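PDB 3BW2: 2-nitropropane dioxygenase from Streptomyces ansochromogenes, which is an FMN-dependent flavoenzyme that oxidises nitroalkanes and probably uses molecular oxygen to denitrify alkyl nitronates such as propionate 3-nitronate. Local coordinates for residues G80-Y85 and Y294-H299; T153-A158 and A192-L197; G215-M218 and Q222-A225. All coordinates share one frame; numbering follows the deposited sequence.

How the interactions relate
Interactions 2 and 3 lie side by side on neighbouring strand-to-helix connections of the barrel, their centres about 16 Å apart, and they touch where Leu196 CD2 packs 3.4 Å from Gly215 O. Interaction 3 reaches the FMN phosphate directly through Gly216, whereas the side chain of Thr153 in interaction 2 stays about 8 Å from the cofactor. Both also meet the second subunit: Gln222 of interaction 3 is hydrogen-bonded to Leu197 O of that neighbour, a residue of its own interaction 2 segment. Interaction 1 is separate, with its centre about 27 Å from that of interaction 2 and 34 Å from that of interaction 3, and encloses both along the chain.

Interaction 1 (G80-Y85 and Y294-H299); sequences GAVEVY and YPDVHH
The ring of Tyr85 meets methyl CG1 of Val297 obliquely: Tyr85 CE2 lies 3.6 Å from Val297 CG1, and Tyr85 CD2 is 4.0 Å from the same methyl. The two side chains cross at about a right angle. Within segment 294-299, Pro295 CB sits over the centre of one face of the Tyr294 ring; the peptide between these two residues is cis, which is consistent with this placement. His299 ND1 lies at the edge of the His298 ring, in its plane. With chi1 at -165°, CG of Tyr85 lies anti to the backbone N and the ring leaves helix 81-88 to meet Val297. Its hydroxyl is hydrogen-bonded to Ala269 O, while Phe282 and His286 of helix 281-286 add further packing. The contact joins two helices near their N-terminal ends: helix 81-88, inserted between the third and fourth strands of the TIM barrel, and helix 296-311, which follows the eighth barrel strand and the small antiparallel sheet. Pro295 occupies the N-cap position of helix 296-311. No hydrogen bond spans the two segments, which bury 161 Å² by van der Waals contact. One turn before Tyr85, Val82 directs CG2 at the aliphatic part of Asp296, with Val82 CG2 4.2 Å from Asp296 CB. The Asp296 carboxylate has its own partner in a salt bridge to Arg107.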
# COMPACT_ATOMS: atom_id res chain seq x y z
N GLY A 80 22.19 -3.87 -24.38
CA GLY A 80 21.52 -4.99 -25.02
C GLY A 80 20.01 -4.97 -24.84
O GLY A 80 19.27 -5.12 -25.81
N ALA A 81 19.56 -4.78 -23.61
CA ALA A 81 18.13 -4.74 -23.32
C ALA A 81 17.45 -3.54 -23.99
O ALA A 81 16.34 -3.66 -24.50
CB ALA A 81 17.91 -4.68 -21.81
N VAL A 82 18.13 -2.40 -23.99
CA VAL A 82 17.60 -1.18 -24.59
C VAL A 82 17.39 -1.38 -26.09
O VAL A 82 16.38 -0.93 -26.66
CB VAL A 82 18.56 0.01 -24.37
CG1 VAL A 82 18.06 1.23 -25.12
CG2 VAL A 82 18.68 0.30 -22.89
N GLU A 83 18.35 -2.04 -26.73
CA GLU A 83 18.28 -2.31 -28.16
C GLU A 83 17.05 -3.17 -28.48
O GLU A 83 16.34 -2.92 -29.44
CB GLU A 83 19.55 -3.04 -28.60
CG GLU A 83 19.69 -3.20 -30.10
CD GLU A 83 20.90 -4.03 -30.48
OE1 GLU A 83 22.02 -3.70 -30.02
OE2 GLU A 83 20.74 -5.01 -31.24
N VAL A 84 16.83 -4.19 -27.66
CA VAL A 84 15.70 -5.09 -27.84
C VAL A 84 14.36 -4.38 -27.65
O VAL A 84 13.41 -4.60 -28.40
CB VAL A 84 15.77 -6.28 -26.86
CG1 VAL A 84 14.48 -7.09 -26.91
CG2 VAL A 84 16.94 -7.16 -27.21
N TYR A 85 14.29 -3.51 -26.64
CA TYR A 85 13.06 -2.78 -26.37
C TYR A 85 12.77 -1.81 -27.51
O TYR A 85 11.63 -1.68 -27.95
CB TYR A 85 13.17 -2.02 -25.04
CG TYR A 85 11.85 -1.53 -24.50
CD1 TYR A 85 10.77 -2.41 -24.34
CD2 TYR A 85 11.67 -0.20 -24.13
CE1 TYR A 85 9.56 -1.98 -23.82
CE2 TYR A 85 10.46 0.25 -23.60
CZ TYR A 85 9.41 -0.65 -23.45
OH TYR A 85 8.21 -0.22 -22.91
N TYR A 294 16.91 3.53 -17.13
CA TYR A 294 16.50 4.93 -17.03
C TYR A 294 17.73 5.83 -17.04
O TYR A 294 18.76 5.50 -16.45
CB TYR A 294 15.73 5.13 -15.72
CG TYR A 294 15.31 6.56 -15.48
CD1 TYR A 294 14.12 7.05 -16.01
CD2 TYR A 294 16.12 7.44 -14.76
CE1 TYR A 294 13.74 8.38 -15.82
CE2 TYR A 294 15.76 8.77 -14.57
CZ TYR A 294 14.57 9.23 -15.10
OH TYR A 294 14.19 10.54 -14.91
N PRO A 295 17.65 7.00 -17.70
CA PRO A 295 16.51 7.53 -18.43
C PRO A 295 16.52 7.10 -19.89
O PRO A 295 15.80 7.66 -20.72
CB PRO A 295 16.69 9.04 -18.28
CG PRO A 295 18.18 9.16 -18.42
CD PRO A 295 18.71 8.02 -17.57
N ASP A 296 17.33 6.10 -20.20
CA ASP A 296 17.45 5.58 -21.56
C ASP A 296 16.09 5.35 -22.22
O ASP A 296 15.82 5.85 -23.31
CB ASP A 296 18.25 4.28 -21.57
CG ASP A 296 19.66 4.44 -21.02
OD1 ASP A 296 19.81 4.85 -19.85
OD2 ASP A 296 20.62 4.16 -21.77
N VAL A 297 15.24 4.57 -21.55
CA VAL A 297 13.92 4.27 -22.09
C VAL A 297 13.08 5.54 -22.19
O VAL A 297 12.34 5.72 -23.16
CB VAL A 297 13.20 3.22 -21.21
CG1 VAL A 297 11.78 3.00 -21.72
CG2 VAL A 297 13.98 1.91 -21.24
N HIS A 298 13.22 6.42 -21.21
CA HIS A 298 12.48 7.68 -21.23
C HIS A 298 12.79 8.47 -22.50
O HIS A 298 11.88 9.00 -23.15
CB HIS A 298 12.82 8.53 -20.00
CG HIS A 298 12.32 9.93 -20.08
ND1 HIS A 298 13.06 10.96 -20.62
CD2 HIS A 298 11.12 10.47 -19.75
CE1 HIS A 298 12.35 12.07 -20.61
NE2 HIS A 298 11.16 11.80 -20.08
N HIS A 299 14.07 8.56 -22.86
CA HIS A 299 14.47 9.28 -24.07
C HIS A 299 13.90 8.57 -25.29
O HIS A 299 13.43 9.20 -26.24
CB HIS A 299 16.00 9.32 -24.21
CG HIS A 299 16.70 10.05 -23.11
ND1 HIS A 299 16.33 11.32 -22.71
CD2 HIS A 299 17.77 9.71 -22.36
CE1 HIS A 299 17.15 11.73 -21.76
NE2 HIS A 299 18.03 10.77 -21.52

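Interaction 2 (T153-A158 and A192-L197); sequences TTPEEA and AGIGLL
Ile194 touches Thr153, Thr154 and Pro155 in a small, partly buried contact between the loop and helix start after barrel strand 147-152 and the last part of the long excursion that runs from strand 168-172 to helix 196-206. Methyl CD1 of Ile194 does all the touching: it lies 3.9 Å from Thr153 O and also meets Thr154 CG2 and Pro155 CD. A chi2 of 172° extends the Ile194 chain past CB and puts CD1 at its far end, against Thr153 O. No direct hydrogen bond crosses; one water bridges the backbones, donating to Thr153 O at 2.7 Å and accepting from Ile194 N.

The surface that receives Ile194 is tied together by the start of helix 155-163. Thr154 is the N-cap, its OG1 accepting from Glu157 N in a nearly straight bond of 3.0 Å. Glu157 OE1 in turn accepts from Thr153 N, nearly along the C-O axis, and from Thr153 OG1, which approaches from above the carboxylate plane; the other oxygen, OE2, is bonded to His183 N. These donors would probably stabilise the carboxylate as an anion. Gln323 of the second subunit hydrogen-bonds Gly193 O and Gly195 N and packs on Ile194, which puts segment 192-197 at the dimer interface. Thr153, whose side chain is about 4 Å from that of FMN-binding Gln172, places this contact at the C-terminal ends of the barrel strands, where TIM barrels carry their active sites.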
# COMPACT_ATOMS: atom_id res chain seq x y z
N THR A 153 11.71 5.31 -0.05
CA THR A 153 10.60 4.37 -0.18
C THR A 153 10.68 3.22 0.83
O THR A 153 9.79 2.37 0.89
CB THR A 153 10.53 3.79 -1.61
OG1 THR A 153 11.71 3.02 -1.88
CG2 THR A 153 10.42 4.92 -2.64
N THR A 154 11.76 3.21 1.62
CA THR A 154 11.99 2.19 2.64
C THR A 154 12.64 2.86 3.85
O THR A 154 13.17 3.97 3.75
CB THR A 154 12.99 1.11 2.17
OG1 THR A 154 14.27 1.71 1.94
CG2 THR A 154 12.50 0.44 0.89
N PRO A 155 12.60 2.19 5.01
CA PRO A 155 13.24 2.83 6.17
C PRO A 155 14.75 2.95 5.96
O PRO A 155 15.38 3.86 6.49
CB PRO A 155 12.84 1.91 7.33
CG PRO A 155 12.53 0.60 6.68
CD PRO A 155 11.85 0.99 5.40
N GLU A 156 15.32 2.04 5.18
CA GLU A 156 16.76 2.09 4.91
C GLU A 156 17.08 3.36 4.13
O GLU A 156 18.01 4.08 4.47
CB GLU A 156 17.21 0.87 4.08
CG GLU A 156 17.26 -0.45 4.84
CD GLU A 156 15.88 -0.93 5.27
OE1 GLU A 156 14.94 -0.85 4.45
OE2 GLU A 156 15.75 -1.41 6.42
N GLU A 157 16.31 3.63 3.08
CA GLU A 157 16.53 4.83 2.28
C GLU A 157 16.30 6.08 3.12
O GLU A 157 17.01 7.08 2.96
CB GLU A 157 15.61 4.84 1.06
CG GLU A 157 15.95 3.76 0.04
CD GLU A 157 15.06 3.78 -1.19
OE1 GLU A 157 13.98 4.40 -1.13
OE2 GLU A 157 15.43 3.17 -2.21
N ALA A 158 15.33 6.04 4.03
CA ALA A 158 15.05 7.19 4.88
C ALA A 158 16.24 7.47 5.79
O ALA A 158 16.58 8.63 6.03
CB ALA A 158 13.79 6.94 5.71
N ALA A 192 7.98 -5.25 -4.19
CA ALA A 192 8.47 -4.96 -2.84
C ALA A 192 7.91 -3.64 -2.29
O ALA A 192 8.23 -3.26 -1.16
CB ALA A 192 10.00 -4.92 -2.85
N GLY A 193 7.10 -2.96 -3.09
CA GLY A 193 6.52 -1.69 -2.66
C GLY A 193 5.75 -1.73 -1.36
O GLY A 193 4.89 -2.59 -1.15
N ILE A 194 6.03 -0.77 -0.48
CA ILE A 194 5.38 -0.71 0.83
C ILE A 194 4.20 0.28 0.90
O ILE A 194 4.33 1.43 0.48
CB ILE A 194 6.41 -0.32 1.91
CG1 ILE A 194 7.60 -1.28 1.85
CG2 ILE A 194 5.76 -0.36 3.29
CD1 ILE A 194 8.76 -0.87 2.72
N GLY A 195 3.07 -0.18 1.43
CA GLY A 195 1.91 0.68 1.57
C GLY A 195 2.28 1.88 2.42
O GLY A 195 3.02 1.73 3.39
N LEU A 196 1.78 3.06 2.06
CA LEU A 196 2.12 4.28 2.80
C LEU A 196 1.94 4.22 4.31
O LEU A 196 2.82 4.65 5.06
CB LEU A 196 1.33 5.48 2.25
CG LEU A 196 1.64 6.83 2.91
CD1 LEU A 196 3.14 7.16 2.75
CD2 LEU A 196 0.79 7.92 2.26
N LEU A 197 0.80 3.71 4.78
CA LEU A 197 0.55 3.65 6.22
C LEU A 197 1.62 2.84 6.94
O LEU A 197 1.98 3.14 8.08
CB LEU A 197 -0.84 3.07 6.50
CG LEU A 197 -1.27 2.99 7.97
CD1 LEU A 197 -1.18 4.37 8.61
CD2 LEU A 197 -2.69 2.46 8.06
O HOH W 1 8.24 1.08 -0.90

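Interaction 3 (G215-M218 and Q222-A225); sequences GGIM and QIAA. With FMN (flavin mononucleotide), chain B.
The side-chain amide of Gln222 bonds the loop 215-218 in both roles, OE1 accepting and NE2 donating weakly, and ties it to the helix it leads into. Gln222 OE1 accepts from Met218 N at 2.9 Å with an N-H...O angle of 160°, the donor lying above the carbonyl plane, 45° out of it. The same oxygen also takes the N-H of Arg219, so two successive backbone groups are gripped. On the other branch, the weak bond runs from Gln222 NE2 to Gly216 O (3.2 Å); this nitrogen has a further partner in Leu197 O of the second subunit, and the two branches together should fix the rotation of the buried amide. CG stands beside the backbone N (chi1 -71°) and the chain then extends, which carries the amide back over the loop.

Apolar packing centres on Ile217. Its CG2 rests 3.7 Å from Ile223 CG1, the two side chains crossing at about a right angle, and 4.0 Å from Gln222 CB, past which Ile217 slides in the opposite direction. Ala234 of the next barrel strand touches both isoleucines.

This loop meets the cofactor through backbone: Gly216 N donates to FMN O2P at 2.7 Å, and Gly215 CA lies 3.6 Å from FMN O5'. A glycine turn after the seventh strand, with Gly216 in a left-handed backbone conformation, working with Gly237 and Thr238 after the eighth, is consistent with the standard phosphate-binding site of FMN-dependent TIM barrels.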
# COMPACT_ATOMS: atom_id res chain seq x y z
N GLY A 215 1.50 9.59 -1.40
CA GLY A 215 0.96 8.40 -2.04
C GLY A 215 -0.51 8.13 -1.81
O GLY A 215 -0.90 7.69 -0.74
N GLY A 216 -1.33 8.37 -2.83
CA GLY A 216 -2.76 8.12 -2.74
C GLY A 216 -3.61 9.07 -1.91
O GLY A 216 -4.80 8.80 -1.71
N ILE A 217 -3.03 10.17 -1.44
CA ILE A 217 -3.77 11.12 -0.61
C ILE A 217 -4.66 12.06 -1.46
O ILE A 217 -4.16 12.93 -2.17
CB ILE A 217 -2.80 11.95 0.27
CG1 ILE A 217 -1.96 10.98 1.12
CG2 ILE A 217 -3.57 12.91 1.17
CD1 ILE A 217 -0.91 11.66 1.98
N MET A 218 -5.97 11.87 -1.36
CA MET A 218 -6.93 12.66 -2.14
C MET A 218 -7.94 13.43 -1.30
O MET A 218 -8.65 14.29 -1.81
CB MET A 218 -7.72 11.73 -3.07
CG MET A 218 -6.87 10.84 -3.97
SD MET A 218 -5.86 11.82 -5.08
CE MET A 218 -7.09 12.38 -6.28
N GLN A 222 -7.47 11.77 4.88
CA GLN A 222 -6.25 11.00 4.69
C GLN A 222 -5.07 11.84 5.17
O GLN A 222 -4.06 11.30 5.61
CB GLN A 222 -6.09 10.62 3.22
CG GLN A 222 -7.08 9.57 2.76
CD GLN A 222 -7.08 9.38 1.26
OE1 GLN A 222 -7.46 10.28 0.52
NE2 GLN A 222 -6.66 8.21 0.81
N ILE A 223 -5.20 13.16 5.07
CA ILE A 223 -4.14 14.04 5.54
C ILE A 223 -4.10 13.91 7.07
O ILE A 223 -3.03 13.80 7.67
CB ILE A 223 -4.38 15.51 5.13
CG1 ILE A 223 -4.34 15.63 3.59
CG2 ILE A 223 -3.32 16.41 5.75
CD1 ILE A 223 -4.60 17.04 3.05
N ALA A 224 -5.27 13.90 7.69
CA ALA A 224 -5.35 13.76 9.15
C ALA A 224 -4.77 12.40 9.52
O ALA A 224 -4.11 12.25 10.55
CB ALA A 224 -6.81 13.85 9.61
N ALA A 225 -5.04 11.41 8.68
CA ALA A 225 -4.55 10.06 8.91
C ALA A 225 -3.02 10.02 9.00
O ALA A 225 -2.47 9.49 9.96
CB ALA A 225 -5.04 9.12 7.81
N1 FMN B . 8.02 13.48 -7.88
C2 FMN B . 9.23 14.18 -8.00
O2 FMN B . 10.01 14.23 -7.05
N3 FMN B . 9.56 14.82 -9.18
C4 FMN B . 8.73 14.82 -10.29
O4 FMN B . 9.07 15.42 -11.33
C4A FMN B . 7.49 14.14 -10.18
N5 FMN B . 6.59 14.13 -11.25
C5A FMN B . 5.35 13.49 -11.15
C6 FMN B . 4.46 13.52 -12.26
C7 FMN B . 3.17 12.89 -12.22
C7M FMN B . 2.09 13.64 -13.05
C8 FMN B . 2.83 12.26 -10.97
C8M FMN B . 1.39 12.16 -10.45
C9 FMN B . 3.72 12.20 -9.86
C9A FMN B . 4.99 12.82 -9.94
N10 FMN B . 5.91 12.80 -8.86
C10 FMN B . 7.15 13.47 -8.96
C1' FMN B . 5.64 11.94 -7.62
C2' FMN B . 5.08 12.87 -6.51
O2' FMN B . 6.17 13.51 -5.86
C3' FMN B . 4.30 12.09 -5.41
O3' FMN B . 5.20 11.12 -4.88
C4' FMN B . 3.04 11.36 -5.91
O4' FMN B . 2.31 12.27 -6.74
C5' FMN B . 2.15 10.90 -4.72
O5' FMN B . 0.95 10.20 -5.17
P FMN B . -0.49 10.87 -5.56
O1P FMN B . -0.22 11.89 -4.51
O2P FMN B . -0.95 9.45 -5.25
O3P FMN B . 0.15 11.11 -6.92